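Local coordinates for uncharacterized protein (Legionella longbeachae NSW150, PDB 4JZA) that probably removes the 3-phosphate from phosphatidylinositol 3-phosphate, and may so alter host lipid metabolism during Legionella infection, at residues A[21-26]-A[363-368]; A[48-53]-A[83-88]; A[416-421]-A[439-444]; A[532-537]-A[565-570]; A[677-682]-A[783-788]. All blocks are in the same frame, centred on the assembly; numbering follows the deposited sequence.

Contact 1. Residues A[21-26]-A[363-368]; sequences SALEVR and GNMREL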
# COMPACT_ATOMS: atom_id res chain seq x y z
N SER A 21 -6.75 -37.46 2.01
CA SER A 21 -8.05 -37.65 1.40
C SER A 21 -9.13 -36.80 2.09
O SER A 21 -10.04 -36.32 1.44
CB SER A 21 -8.43 -39.14 1.49
OG SER A 21 -9.24 -39.52 0.43
N ALA A 22 -9.04 -36.65 3.41
CA ALA A 22 -9.97 -35.77 4.14
C ALA A 22 -9.70 -34.31 3.79
O ALA A 22 -10.62 -33.47 3.80
CB ALA A 22 -9.81 -35.97 5.62
N LEU A 23 -8.42 -34.03 3.51
CA LEU A 23 -7.99 -32.73 3.08
C LEU A 23 -8.58 -32.50 1.70
O LEU A 23 -9.16 -31.45 1.50
CB LEU A 23 -6.45 -32.60 3.09
CG LEU A 23 -5.67 -32.53 4.42
CD1 LEU A 23 -4.17 -32.39 4.16
CD2 LEU A 23 -6.17 -31.39 5.29
N GLU A 24 -8.51 -33.47 0.79
CA GLU A 24 -9.12 -33.27 -0.58
C GLU A 24 -10.60 -32.92 -0.53
O GLU A 24 -11.09 -32.08 -1.26
CB GLU A 24 -8.93 -34.50 -1.49
CG GLU A 24 -7.76 -34.40 -2.46
CD GLU A 24 -7.86 -33.19 -3.41
OE1 GLU A 24 -6.80 -32.59 -3.71
OE2 GLU A 24 -8.97 -32.82 -3.85
N VAL A 25 -11.29 -33.56 0.40
CA VAL A 25 -12.71 -33.36 0.53
C VAL A 25 -13.01 -31.91 0.96
O VAL A 25 -13.77 -31.20 0.29
CB VAL A 25 -13.31 -34.43 1.49
CG1 VAL A 25 -14.73 -34.04 1.94
CG2 VAL A 25 -13.32 -35.81 0.82
N ARG A 26 -12.36 -31.47 2.05
CA ARG A 26 -12.61 -30.15 2.64
C ARG A 26 -11.97 -29.02 1.81
O ARG A 26 -12.50 -27.90 1.79
CB ARG A 26 -12.12 -30.13 4.09
CG ARG A 26 -12.34 -28.82 4.84
CD ARG A 26 -13.81 -28.50 5.12
NE ARG A 26 -13.98 -27.22 5.84
CZ ARG A 26 -13.77 -25.98 5.34
NH1 ARG A 26 -13.37 -25.79 4.11
NH2 ARG A 26 -13.95 -24.90 6.11
N GLY A 363 -9.04 -39.81 9.53
CA GLY A 363 -9.49 -38.86 8.53
C GLY A 363 -10.81 -38.18 8.81
O GLY A 363 -11.33 -37.53 7.92
N ASN A 364 -11.31 -38.27 10.04
CA ASN A 364 -12.50 -37.50 10.43
C ASN A 364 -12.18 -36.07 10.85
O ASN A 364 -11.32 -35.82 11.70
CB ASN A 364 -13.21 -38.16 11.61
CG ASN A 364 -13.52 -39.61 11.34
OD1 ASN A 364 -14.25 -39.92 10.39
ND2 ASN A 364 -12.97 -40.50 12.16
N MSE A 365 -12.91 -35.14 10.26
CA MSE A 365 -12.79 -33.75 10.58
C MSE A 365 -13.82 -33.35 11.56
O MSE A 365 -14.95 -33.68 11.39
CB MSE A 365 -13.15 -32.97 9.34
CG MSE A 365 -12.00 -33.02 8.36
SE MSE A 365 -10.83 -31.51 8.80
CE MSE A 365 -9.84 -31.81 7.11
N ARG A 366 -13.47 -32.56 12.57
CA ARG A 366 -14.50 -31.92 13.36
C ARG A 366 -14.26 -30.41 13.39
O ARG A 366 -13.11 -29.99 13.54
CB ARG A 366 -14.50 -32.47 14.77
CG ARG A 366 -15.56 -31.80 15.64
CD ARG A 366 -15.98 -32.72 16.80
NE ARG A 366 -14.81 -33.20 17.52
CZ ARG A 366 -14.24 -32.57 18.55
NH1 ARG A 366 -14.74 -31.43 19.03
NH2 ARG A 366 -13.16 -33.09 19.11
N GLU A 367 -15.33 -29.63 13.26
CA GLU A 367 -15.28 -28.19 13.48
C GLU A 367 -15.07 -27.80 14.92
O GLU A 367 -15.96 -27.97 15.69
CB GLU A 367 -16.60 -27.57 13.07
CG GLU A 367 -16.87 -27.59 11.58
CD GLU A 367 -17.85 -26.51 11.15
OE1 GLU A 367 -17.95 -26.28 9.92
OE2 GLU A 367 -18.52 -25.87 12.01
N LEU A 368 -13.93 -27.21 15.29
CA LEU A 368 -13.68 -26.72 16.67
C LEU A 368 -14.16 -25.28 16.91
O LEU A 368 -14.41 -24.84 18.04
CB LEU A 368 -12.20 -26.77 16.98
CG LEU A 368 -11.61 -28.18 16.88
CD1 LEU A 368 -10.14 -28.15 17.28
CD2 LEU A 368 -12.36 -29.19 17.75

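Contact 2. Residues A[48-53]-A[83-88]; sequences RVDSLH and ECKLAT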
# COMPACT_ATOMS: atom_id res chain seq x y z
N ARG A 48 9.92 -11.05 -1.25
CA ARG A 48 9.77 -9.59 -1.32
C ARG A 48 10.46 -9.03 -2.54
O ARG A 48 9.91 -8.19 -3.23
CB ARG A 48 10.31 -8.89 -0.08
CG ARG A 48 9.74 -7.51 0.14
CD ARG A 48 8.58 -7.54 1.11
NE ARG A 48 7.82 -6.33 1.03
CZ ARG A 48 6.95 -6.07 0.08
NH1 ARG A 48 6.71 -6.97 -0.84
NH2 ARG A 48 6.31 -4.91 0.06
N VAL A 49 11.67 -9.51 -2.81
CA VAL A 49 12.33 -9.13 -4.02
C VAL A 49 11.44 -9.43 -5.22
O VAL A 49 11.18 -8.55 -6.05
CB VAL A 49 13.70 -9.83 -4.21
CG1 VAL A 49 14.25 -9.58 -5.60
CG2 VAL A 49 14.71 -9.32 -3.20
N ASP A 50 10.96 -10.66 -5.30
CA ASP A 50 10.19 -11.12 -6.44
C ASP A 50 8.93 -10.30 -6.59
O ASP A 50 8.59 -9.85 -7.67
CB ASP A 50 9.89 -12.62 -6.31
CG ASP A 50 9.03 -13.20 -7.46
OD1 ASP A 50 9.42 -13.22 -8.64
OD2 ASP A 50 7.94 -13.68 -7.15
N SER A 51 8.25 -10.02 -5.51
CA SER A 51 7.00 -9.28 -5.61
C SER A 51 7.19 -7.85 -6.10
O SER A 51 6.34 -7.33 -6.81
CB SER A 51 6.28 -9.26 -4.26
OG SER A 51 4.95 -8.83 -4.40
N LEU A 52 8.27 -7.21 -5.69
CA LEU A 52 8.54 -5.84 -6.09
C LEU A 52 9.00 -5.75 -7.54
O LEU A 52 8.74 -4.76 -8.26
CB LEU A 52 9.57 -5.18 -5.14
CG LEU A 52 9.07 -4.95 -3.72
CD1 LEU A 52 10.19 -4.38 -2.89
CD2 LEU A 52 7.87 -4.02 -3.64
N HIS A 53 9.73 -6.78 -7.94
CA HIS A 53 10.12 -6.96 -9.32
C HIS A 53 8.81 -7.02 -10.10
O HIS A 53 8.57 -6.14 -10.92
CB HIS A 53 10.98 -8.23 -9.45
CG HIS A 53 11.36 -8.58 -10.83
ND1 HIS A 53 10.62 -9.43 -11.60
CD2 HIS A 53 12.40 -8.19 -11.59
CE1 HIS A 53 11.18 -9.56 -12.79
NE2 HIS A 53 12.29 -8.84 -12.80
N GLU A 83 18.37 -7.54 -14.06
CA GLU A 83 19.72 -7.81 -13.58
C GLU A 83 19.78 -7.53 -12.10
O GLU A 83 20.46 -8.28 -11.39
CB GLU A 83 20.81 -7.04 -14.34
CG GLU A 83 21.17 -7.70 -15.67
CD GLU A 83 22.33 -6.99 -16.42
OE1 GLU A 83 23.42 -6.88 -15.79
OE2 GLU A 83 22.16 -6.57 -17.62
N CYS A 84 19.09 -6.48 -11.64
CA CYS A 84 19.11 -6.12 -10.22
C CYS A 84 18.56 -7.29 -9.42
O CYS A 84 19.04 -7.59 -8.33
CB CYS A 84 18.26 -4.89 -9.92
SG CYS A 84 18.86 -3.34 -10.61
N LYS A 85 17.53 -7.92 -9.97
CA LYS A 85 16.94 -9.07 -9.33
C LYS A 85 17.86 -10.26 -9.32
O LYS A 85 17.92 -10.97 -8.33
CB LYS A 85 15.61 -9.50 -9.98
CG LYS A 85 14.99 -10.64 -9.18
CD LYS A 85 13.68 -11.15 -9.70
CE LYS A 85 13.50 -12.56 -9.15
NZ LYS A 85 12.21 -13.09 -9.59
N LEU A 86 18.55 -10.51 -10.43
CA LEU A 86 19.46 -11.64 -10.49
C LEU A 86 20.64 -11.47 -9.48
O LEU A 86 21.12 -12.43 -8.93
CB LEU A 86 19.99 -11.81 -11.90
CG LEU A 86 20.84 -13.06 -12.06
CD1 LEU A 86 19.95 -14.28 -12.16
CD2 LEU A 86 21.74 -12.89 -13.27
N ALA A 87 21.08 -10.25 -9.24
CA ALA A 87 22.09 -10.02 -8.24
C ALA A 87 21.68 -10.42 -6.80
O ALA A 87 22.55 -10.67 -5.97
CB ALA A 87 22.53 -8.56 -8.29
N THR A 88 20.38 -10.46 -6.50
CA THR A 88 19.93 -10.91 -5.18
C THR A 88 19.78 -12.45 -5.02
O THR A 88 19.56 -12.92 -3.93
CB THR A 88 18.57 -10.28 -4.84
OG1 THR A 88 17.56 -10.93 -5.62
CG2 THR A 88 18.58 -8.72 -5.05

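Contact 3. Residues A[416-421]-A[439-444]; sequences TLISPI and PPDLDL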
# COMPACT_ATOMS: atom_id res chain seq x y z
N THR A 416 -13.22 -4.17 17.40
CA THR A 416 -12.08 -3.49 16.84
C THR A 416 -10.94 -3.41 17.83
O THR A 416 -11.14 -3.12 19.00
CB THR A 416 -12.43 -2.07 16.38
OG1 THR A 416 -12.78 -1.27 17.51
CG2 THR A 416 -13.58 -2.10 15.41
N LEU A 417 -9.74 -3.67 17.34
CA LEU A 417 -8.55 -3.59 18.16
C LEU A 417 -7.70 -2.42 17.73
O LEU A 417 -6.66 -2.60 17.12
CB LEU A 417 -7.77 -4.89 18.05
CG LEU A 417 -8.58 -6.13 18.42
CD1 LEU A 417 -7.83 -7.41 18.14
CD2 LEU A 417 -9.02 -6.07 19.87
N ILE A 418 -8.14 -1.21 18.05
CA ILE A 418 -7.41 -0.01 17.68
C ILE A 418 -7.30 0.95 18.85
O ILE A 418 -8.02 0.82 19.83
CB ILE A 418 -8.02 0.69 16.46
CG1 ILE A 418 -9.28 1.45 16.84
CG2 ILE A 418 -8.32 -0.32 15.37
CD1 ILE A 418 -9.97 2.08 15.66
N SER A 419 -6.39 1.90 18.75
CA SER A 419 -6.10 2.80 19.86
C SER A 419 -6.14 4.26 19.49
O SER A 419 -5.12 4.86 19.15
CB SER A 419 -4.73 2.46 20.44
OG SER A 419 -4.62 1.08 20.65
N PRO A 420 -7.33 4.85 19.56
CA PRO A 420 -7.53 6.28 19.32
C PRO A 420 -6.67 7.09 20.24
O PRO A 420 -6.58 6.75 21.41
CB PRO A 420 -9.00 6.50 19.69
CG PRO A 420 -9.61 5.15 19.59
CD PRO A 420 -8.56 4.17 19.97
N ILE A 421 -6.03 8.13 19.72
CA ILE A 421 -5.16 9.02 20.51
C ILE A 421 -5.30 10.40 19.92
O ILE A 421 -5.12 10.55 18.72
CB ILE A 421 -3.69 8.51 20.47
CG1 ILE A 421 -2.79 9.39 21.33
CG2 ILE A 421 -3.11 8.42 19.05
CD1 ILE A 421 -2.59 8.84 22.72
N PRO A 439 -1.73 8.99 14.28
CA PRO A 439 -2.31 7.76 13.79
C PRO A 439 -3.79 7.96 13.48
O PRO A 439 -4.49 8.79 14.11
CB PRO A 439 -2.14 6.78 14.96
CG PRO A 439 -0.98 7.28 15.71
CD PRO A 439 -0.98 8.78 15.53
N PRO A 440 -4.28 7.19 12.52
CA PRO A 440 -5.64 7.35 12.02
C PRO A 440 -6.68 6.78 12.97
O PRO A 440 -7.86 7.06 12.85
CB PRO A 440 -5.61 6.55 10.73
CG PRO A 440 -4.61 5.44 11.02
CD PRO A 440 -3.56 6.07 11.85
N ASP A 441 -6.22 5.99 13.94
CA ASP A 441 -7.11 5.27 14.87
C ASP A 441 -8.29 6.14 15.37
O ASP A 441 -9.40 5.66 15.40
CB ASP A 441 -6.34 4.66 16.09
CG ASP A 441 -5.22 3.64 15.70
OD1 ASP A 441 -4.37 3.98 14.85
OD2 ASP A 441 -5.13 2.51 16.27
N LEU A 442 -8.08 7.40 15.75
CA LEU A 442 -9.22 8.17 16.30
C LEU A 442 -10.27 8.46 15.22
O LEU A 442 -11.49 8.27 15.41
CB LEU A 442 -8.76 9.45 17.01
CG LEU A 442 -9.89 10.40 17.45
CD1 LEU A 442 -10.78 9.79 18.53
CD2 LEU A 442 -9.35 11.75 17.91
N ASP A 443 -9.81 8.89 14.06
CA ASP A 443 -10.71 9.07 12.91
C ASP A 443 -11.40 7.78 12.54
O ASP A 443 -12.60 7.75 12.37
CB ASP A 443 -9.97 9.67 11.70
CG ASP A 443 -9.69 11.18 11.86
OD1 ASP A 443 -10.48 11.94 12.49
OD2 ASP A 443 -8.66 11.62 11.35
N LEU A 444 -10.65 6.69 12.45
CA LEU A 444 -11.29 5.40 12.13
C LEU A 444 -12.35 4.99 13.16
O LEU A 444 -13.42 4.56 12.80
CB LEU A 444 -10.24 4.29 12.04
CG LEU A 444 -9.11 4.50 11.05
CD1 LEU A 444 -8.19 3.30 10.94
CD2 LEU A 444 -9.67 4.86 9.71

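Contact 4. Residues A[532-537]-A[565-570]; sequences SSLEQL and DAMILY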
# COMPACT_ATOMS: atom_id res chain seq x y z
N SER A 532 -10.76 -9.65 24.78
CA SER A 532 -11.18 -9.75 23.38
C SER A 532 -11.60 -11.20 23.06
O SER A 532 -12.61 -11.43 22.39
CB SER A 532 -10.13 -9.13 22.40
OG SER A 532 -8.98 -9.94 22.23
N SER A 533 -10.90 -12.18 23.63
CA SER A 533 -11.22 -13.59 23.36
C SER A 533 -12.56 -13.95 23.96
O SER A 533 -13.32 -14.68 23.34
CB SER A 533 -10.13 -14.55 23.87
OG SER A 533 -9.00 -14.60 23.01
N LEU A 534 -12.85 -13.45 25.16
CA LEU A 534 -14.11 -13.83 25.86
C LEU A 534 -15.33 -13.27 25.10
O LEU A 534 -16.24 -14.00 24.83
CB LEU A 534 -14.10 -13.42 27.34
CG LEU A 534 -13.14 -14.26 28.19
CD1 LEU A 534 -12.93 -13.61 29.54
CD2 LEU A 534 -13.58 -15.70 28.38
N GLU A 535 -15.27 -12.00 24.70
CA GLU A 535 -16.27 -11.43 23.84
C GLU A 535 -16.54 -12.32 22.64
O GLU A 535 -17.70 -12.51 22.29
CB GLU A 535 -15.85 -10.07 23.34
CG GLU A 535 -15.80 -9.05 24.45
CD GLU A 535 -15.25 -7.69 24.01
OE1 GLU A 535 -14.92 -7.44 22.81
OE2 GLU A 535 -15.14 -6.85 24.93
N GLN A 536 -15.49 -12.86 22.01
CA GLN A 536 -15.70 -13.68 20.81
C GLN A 536 -16.29 -14.99 21.22
O GLN A 536 -17.10 -15.55 20.50
CB GLN A 536 -14.42 -13.98 20.05
CG GLN A 536 -13.75 -12.78 19.46
CD GLN A 536 -14.36 -12.33 18.19
OE1 GLN A 536 -15.23 -13.01 17.65
NE2 GLN A 536 -13.92 -11.17 17.69
N LEU A 537 -15.85 -15.52 22.34
CA LEU A 537 -16.34 -16.82 22.79
C LEU A 537 -17.81 -16.69 23.20
O LEU A 537 -18.61 -17.58 22.94
CB LEU A 537 -15.49 -17.36 23.91
CG LEU A 537 -14.12 -17.91 23.47
CD1 LEU A 537 -13.30 -18.18 24.71
CD2 LEU A 537 -14.12 -19.16 22.57
N ASP A 565 -8.05 -19.10 19.39
CA ASP A 565 -7.78 -20.51 19.05
C ASP A 565 -7.18 -21.28 20.27
O ASP A 565 -7.60 -22.39 20.59
CB ASP A 565 -6.85 -20.65 17.84
CG ASP A 565 -7.56 -20.39 16.50
OD1 ASP A 565 -8.82 -20.50 16.46
OD2 ASP A 565 -6.84 -20.10 15.48
N ALA A 566 -6.22 -20.70 20.94
CA ALA A 566 -5.57 -21.40 22.03
C ALA A 566 -6.54 -21.71 23.17
O ALA A 566 -6.40 -22.74 23.82
CB ALA A 566 -4.41 -20.58 22.57
N MSE A 567 -7.50 -20.83 23.45
CA MSE A 567 -8.47 -21.09 24.51
C MSE A 567 -9.35 -22.26 24.12
O MSE A 567 -9.64 -23.15 24.93
CB MSE A 567 -9.29 -19.84 24.78
CG MSE A 567 -8.42 -18.83 25.50
SE MSE A 567 -9.49 -17.25 25.98
CE MSE A 567 -10.58 -18.12 27.37
N ILE A 568 -9.77 -22.28 22.86
CA ILE A 568 -10.58 -23.38 22.34
C ILE A 568 -9.77 -24.68 22.41
O ILE A 568 -10.29 -25.68 22.87
CB ILE A 568 -11.10 -23.04 20.91
CG1 ILE A 568 -12.12 -21.90 20.99
CG2 ILE A 568 -11.75 -24.24 20.21
CD1 ILE A 568 -12.38 -21.26 19.65
N LEU A 569 -8.50 -24.69 22.01
CA LEU A 569 -7.71 -25.90 22.12
C LEU A 569 -7.51 -26.35 23.56
O LEU A 569 -7.48 -27.55 23.85
CB LEU A 569 -6.35 -25.73 21.45
CG LEU A 569 -6.51 -25.55 19.94
CD1 LEU A 569 -5.16 -25.26 19.32
CD2 LEU A 569 -7.16 -26.75 19.26
N TYR A 570 -7.36 -25.39 24.46
CA TYR A 570 -7.19 -25.68 25.89
C TYR A 570 -8.47 -26.36 26.45
O TYR A 570 -8.40 -27.44 27.05
CB TYR A 570 -6.85 -24.36 26.63
CG TYR A 570 -6.52 -24.51 28.09
CD1 TYR A 570 -7.53 -24.73 29.03
CD2 TYR A 570 -5.20 -24.45 28.54
CE1 TYR A 570 -7.22 -24.90 30.36
CE2 TYR A 570 -4.90 -24.63 29.89
CZ TYR A 570 -5.91 -24.86 30.78
OH TYR A 570 -5.64 -25.01 32.10

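Contact 5. Residues A[677-682]-A[783-788]; sequences LLCRLV and SFLNCS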
# COMPACT_ATOMS: atom_id res chain seq x y z
N LEU A 677 23.09 7.17 -13.17
CA LEU A 677 22.22 6.06 -13.52
C LEU A 677 21.79 6.16 -14.98
O LEU A 677 21.83 5.16 -15.73
CB LEU A 677 20.97 6.01 -12.58
CG LEU A 677 19.87 4.98 -12.91
CD1 LEU A 677 20.31 3.51 -12.75
CD2 LEU A 677 18.61 5.25 -12.13
N LEU A 678 21.36 7.36 -15.36
CA LEU A 678 21.01 7.70 -16.74
C LEU A 678 22.14 7.37 -17.70
O LEU A 678 21.88 6.83 -18.75
CB LEU A 678 20.68 9.18 -16.84
CG LEU A 678 20.34 9.68 -18.25
CD1 LEU A 678 19.08 9.09 -18.80
CD2 LEU A 678 20.20 11.18 -18.31
N CYS A 679 23.37 7.72 -17.33
CA CYS A 679 24.53 7.39 -18.12
C CYS A 679 24.77 5.88 -18.16
O CYS A 679 25.11 5.35 -19.20
CB CYS A 679 25.78 8.07 -17.58
SG CYS A 679 25.77 9.89 -17.61
N ARG A 680 24.65 5.21 -17.03
CA ARG A 680 24.87 3.76 -16.97
C ARG A 680 23.94 3.03 -17.93
O ARG A 680 24.39 2.13 -18.66
CB ARG A 680 24.64 3.25 -15.56
CG ARG A 680 24.47 1.74 -15.49
CD ARG A 680 24.58 1.23 -14.08
NE ARG A 680 25.98 1.31 -13.67
CZ ARG A 680 26.36 1.64 -12.44
NH1 ARG A 680 25.47 1.98 -11.51
NH2 ARG A 680 27.66 1.69 -12.16
N LEU A 681 22.68 3.46 -17.93
CA LEU A 681 21.64 2.85 -18.73
C LEU A 681 21.71 3.27 -20.18
O LEU A 681 21.36 2.49 -21.06
CB LEU A 681 20.25 3.22 -18.17
CG LEU A 681 19.83 2.62 -16.81
CD1 LEU A 681 18.39 3.00 -16.44
CD2 LEU A 681 19.99 1.11 -16.82
N VAL A 682 22.13 4.52 -20.44
CA VAL A 682 22.33 4.96 -21.82
C VAL A 682 23.43 4.12 -22.43
O VAL A 682 23.30 3.66 -23.54
CB VAL A 682 22.57 6.44 -21.90
CG1 VAL A 682 23.24 6.84 -23.21
CG2 VAL A 682 21.26 7.17 -21.76
N SER A 783 23.91 14.29 -26.86
CA SER A 783 22.66 13.93 -27.58
C SER A 783 22.13 12.53 -27.23
O SER A 783 20.97 12.26 -27.46
CB SER A 783 22.81 14.11 -29.10
OG SER A 783 23.21 12.93 -29.78
N PHE A 784 22.96 11.66 -26.67
CA PHE A 784 22.52 10.33 -26.18
C PHE A 784 21.84 10.33 -24.82
O PHE A 784 21.24 9.33 -24.45
CB PHE A 784 23.69 9.36 -26.07
CG PHE A 784 24.33 9.01 -27.35
CD1 PHE A 784 23.69 8.18 -28.25
CD2 PHE A 784 25.57 9.47 -27.65
CE1 PHE A 784 24.29 7.83 -29.44
CE2 PHE A 784 26.18 9.14 -28.84
CZ PHE A 784 25.54 8.31 -29.74
N LEU A 785 21.95 11.44 -24.09
CA LEU A 785 21.38 11.62 -22.77
C LEU A 785 20.05 12.32 -22.83
O LEU A 785 19.38 12.34 -21.83
CB LEU A 785 22.31 12.48 -21.91
CG LEU A 785 23.70 11.91 -21.67
CD1 LEU A 785 24.51 12.80 -20.73
CD2 LEU A 785 23.69 10.48 -21.15
N ASN A 786 19.72 12.97 -23.95
CA ASN A 786 18.37 13.54 -24.18
C ASN A 786 17.59 12.70 -25.17
O ASN A 786 18.11 11.75 -25.77
CB ASN A 786 18.46 14.97 -24.70
CG ASN A 786 19.44 15.81 -23.90
OD1 ASN A 786 19.32 15.90 -22.70
ND2 ASN A 786 20.42 16.42 -24.57
N CYS A 787 16.32 13.01 -25.35
CA CYS A 787 15.57 12.38 -26.43
C CYS A 787 15.65 13.36 -27.55
O CYS A 787 15.77 14.55 -27.30
CB CYS A 787 14.14 12.12 -26.00
SG CYS A 787 13.83 13.12 -24.55
N SER A 788 15.64 12.86 -28.78
CA SER A 788 15.82 13.72 -29.96
C SER A 788 14.50 14.36 -30.31
O SER A 788 13.46 13.94 -29.81
CB SER A 788 16.34 12.93 -31.16
OG SER A 788 15.35 12.05 -31.66

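Contact 1. Residues A[21-26]-A[363-368]
Ala22 directs its methyl toward the turn that precedes strand 365-367, and the nearest pair of CA atoms across the contact, 5.4 Å apart, is Ala22 CA with Gly363 CA. The Ala22 CB atom lies 3.2 Å from Gly363 O. Gly363 itself has a positive phi of 103°; at its backbone angles a side chain would be jammed against the carbonyl O of the preceding residue.

Leu23 begins by heading away from the strand. With CG anti to the carbonyl carbon (chi1 -71°) and chi2 extended, CD2 comes to within 4.1 Å of the selenomethionine methyl, Met365 CE. The two side chains cross at about a right angle, so the contact is branch against tip. Met365 is bent at chi2 (-88°), and this kink carries CE over the helix. The same methyl lies 3.8 Å from Ala22 O and 4.1 Å from Arg26 CB, so it sits against one turn of helix between residues 22 and 26.

Arg26 closes that turn, its CG anti to the backbone N. Its CB offers apolar surface to Met365, while its guanidinium is bound elsewhere, in a salt bridge from NH1 to Glu165 on strand 159-166.

No hydrogen bond joins the two segments; a buried area of 195 Å² and axes 11.0 Å apart describe a modest surface contact. Helix 17-26 links the parallel neighbours 5-10 and 31-35, and its face here meets the turn and first residues of the second strand of hairpin 352-359/365-374: a beta-alpha-beta crossover helix packed against the mixed sheet of an alpha/beta fold.

Contact 2. Residues A[48-53]-A[83-88]
Helices 41-62 and 74-87 pack as an antiparallel helical hairpin: the local axes run at 176° to each other and approach to 10.5 Å. Lys85 has the largest share of the contact. Its CG is anti to the backbone N and the rest of the chain is extended, so CB and CD lie on the His53 ring, CG on Val49, and NZ reaches Asp50.

The electrostatic part lies at the end of that chain. Lys85 NZ donates to Asp50 OD1 over 3.0 Å in a salt bridge, meeting the anti lone pair of the oxygen, on the side away from OD2. Asp50 OD2 pairs with Lys54 one helical turn on, so each carboxylate oxygen has a cationic partner, an arrangement that would favour the ionised aspartate.

A CH-pi interaction comes next. Lys85 CD stands over one face of the His53 ring, 3.8 Å from its centroid and 18° off the ring normal, and the lysine chain crosses the His53 side chain at about a right angle. His53 NE2 is hydrogen-bonded to Asp82, just before segment 83-88, which helps to fix the turn of the ring.

The apolar part belongs to Val49, whose CG1 meets Lys85 CG at 3.8 Å. Phe105 of helix 95-116 also lies against Val49 and Cys84, so a third helix packs on both.

Thr88 reaches toward Val49 tip to tip, with OG1 3.6 Å from Val49 CG1. Its chi1 of 74° puts OG1 between the backbone N and the carbonyl carbon, and there OG1 donates to Lys85 O over 2.7 Å; the same carbonyl also receives Thr88 N.

Contact 3. Residues A[416-421]-A[439-444]
Asp441 has its CG anti to the carbonyl carbon (chi1 -59°), and this turns the carboxylate from the first turn of helix 441-454 onto the backbone of segment 416-421, the loop after strand 412-416. Ile418 holds CG1 in the crowded position between backbone N and carbonyl carbon (chi1 76°), so its CD1 extends along the same helix turn.

Asp441 OD2 accepts the backbone N-H of Ser419, N to OD2 2.8 Å, at a nearly straight N-H...O angle of 169°, using the anti lone pair. The same oxygen lies 3.4 Å from Ile418 CB, and the isoleucine tip, CD1, reaches Leu444 CB at 4.2 Å. Ser419 OG is hydrogen-bonded elsewhere, to Tyr468 N.

Beyond the bond the loop runs alongside the helix start. Pro420 CB touches Leu442 CD1 at 3.9 Å, and the nearest CA atoms of the two segments, Pro420 CA and Leu442 CA, are also 3.9 Å apart. Farther on, Ile421 CG2 meets Pro439 CG obliquely at 4.1 Å.

Leu417 and Ser419 of the loop touch Arg556, which ends a CX5R sequence like the P-loop signature of cysteine-dependent phosphatases. The contact therefore probably borders the active-site end of the sheet. A single straight carboxylate-to-amide bond, flanked by aliphatic groups, fixes this loop against the helix, and the helix N-terminus nearby would be expected to stabilise the negative charge.

Contact 4. Residues A[532-537]-A[565-570]
Leu537 and Ser533 make the close part of this contact. Leu537 uses both methyls: CD1 meets the selenomethionine methyl, Met567 CE, at 3.8 Å, and CD2 meets Ile568 CG1 at 3.7 Å, the leucine and isoleucine sliding past each other in opposite directions. Ser533 presents CB to the selenium, Met567 SE, at 3.5 Å, while its OG is hydrogen-bonded to Thr564 OG1 and His563 ND1, just before segment 565-570.

Leu534 is the looser part. It starts away from the partner and returns only CD2, 4.0 Å from Met567 CE, crossing the Met567 side chain at about a right angle. Met567 is bent only at chi3 (70°), which swings CE toward the two leucines. No solvent side exists: all five touching residues are buried, although the segments cover only 193 Å² between them.

The local axes are 10.7 Å apart and cross at -65°, a steep angle that limits the overlap. This is a helix-strand-helix unit: helix 524-542 leads into strand 545-549, which runs into the CX5R sequence, and helix 556-574 follows, probably as in cysteine-dependent phosphatases. On the latter helix, Ile568 rests on Leu356 of strand 352-359, and Ala566 faces Phe592 and Val596 of helix 587-602.

Contact 5. Residues A[677-682]-A[783-788]
A helical turn, 677-682, faces a connecting loop in which 783-785 keep helical phi and psi without regular helix bonds, the nearest CA pair being Val682 CA and Leu785 CA at 6.8 Å.

Val682 comes at the backbone with both methyls: CG1 and CG2 each lie 3.4 Å from Phe784 O, so the carbonyl oxygen faces the isopropyl fork. The torsion that does this sets CG1 anti to the backbone N (chi1 160°). CG1 also meets Phe784 CB at 3.8 Å, the two side chains crossing at about a right angle, whereas the phenyl ring leads away and meets Phe794 edge-to-face.

Segment 783-788 lies within the phosphoinositide phosphatase C-terminal family region, all-helical here, and connects helix 772-782 to helix 794-817. The turn packs on helix 676-702, and Leu757 of helix 748-761 also touches Cys679, Val682 and Leu785.

Leu785, with CG anti to the carbonyl carbon (chi1 -61°), sends CD2 between two helix residues, 4.1 Å from Cys679 SG and 4.2 Å from Val682 CG2. One turn before Val682, Leu678 has its CG anti to the backbone N (chi1 178°) and brings CD2 to 3.8 Å from Leu785 O.

How the contacts relate
Contacts 1, 3 and 4 lie around the mixed sheet, whose neighbouring strands 365-374, 545-549 and 412-416 carry or adjoin their segments. Contact 1 touches contact 4 through Leu368 CD1 and Leu569 CD2 (3.8 Å), and contact 3 touches it through Leu417 CD2 and Ser532 CB (4.1 Å). Contacts 2 and 5 belong to the helical side: their nearest atoms are about 7 Å apart, and helix 95-116 borders both. Along the chain, contact 2 falls within the span of contact 1; contacts 3, 4 and 5 follow in series. Centres of contacts 4 and 5 are 61 Å apart on opposite sides of the chain's centre, the helices of contact 2 lying between contact 5 and the sheet region, probably the catalytic part.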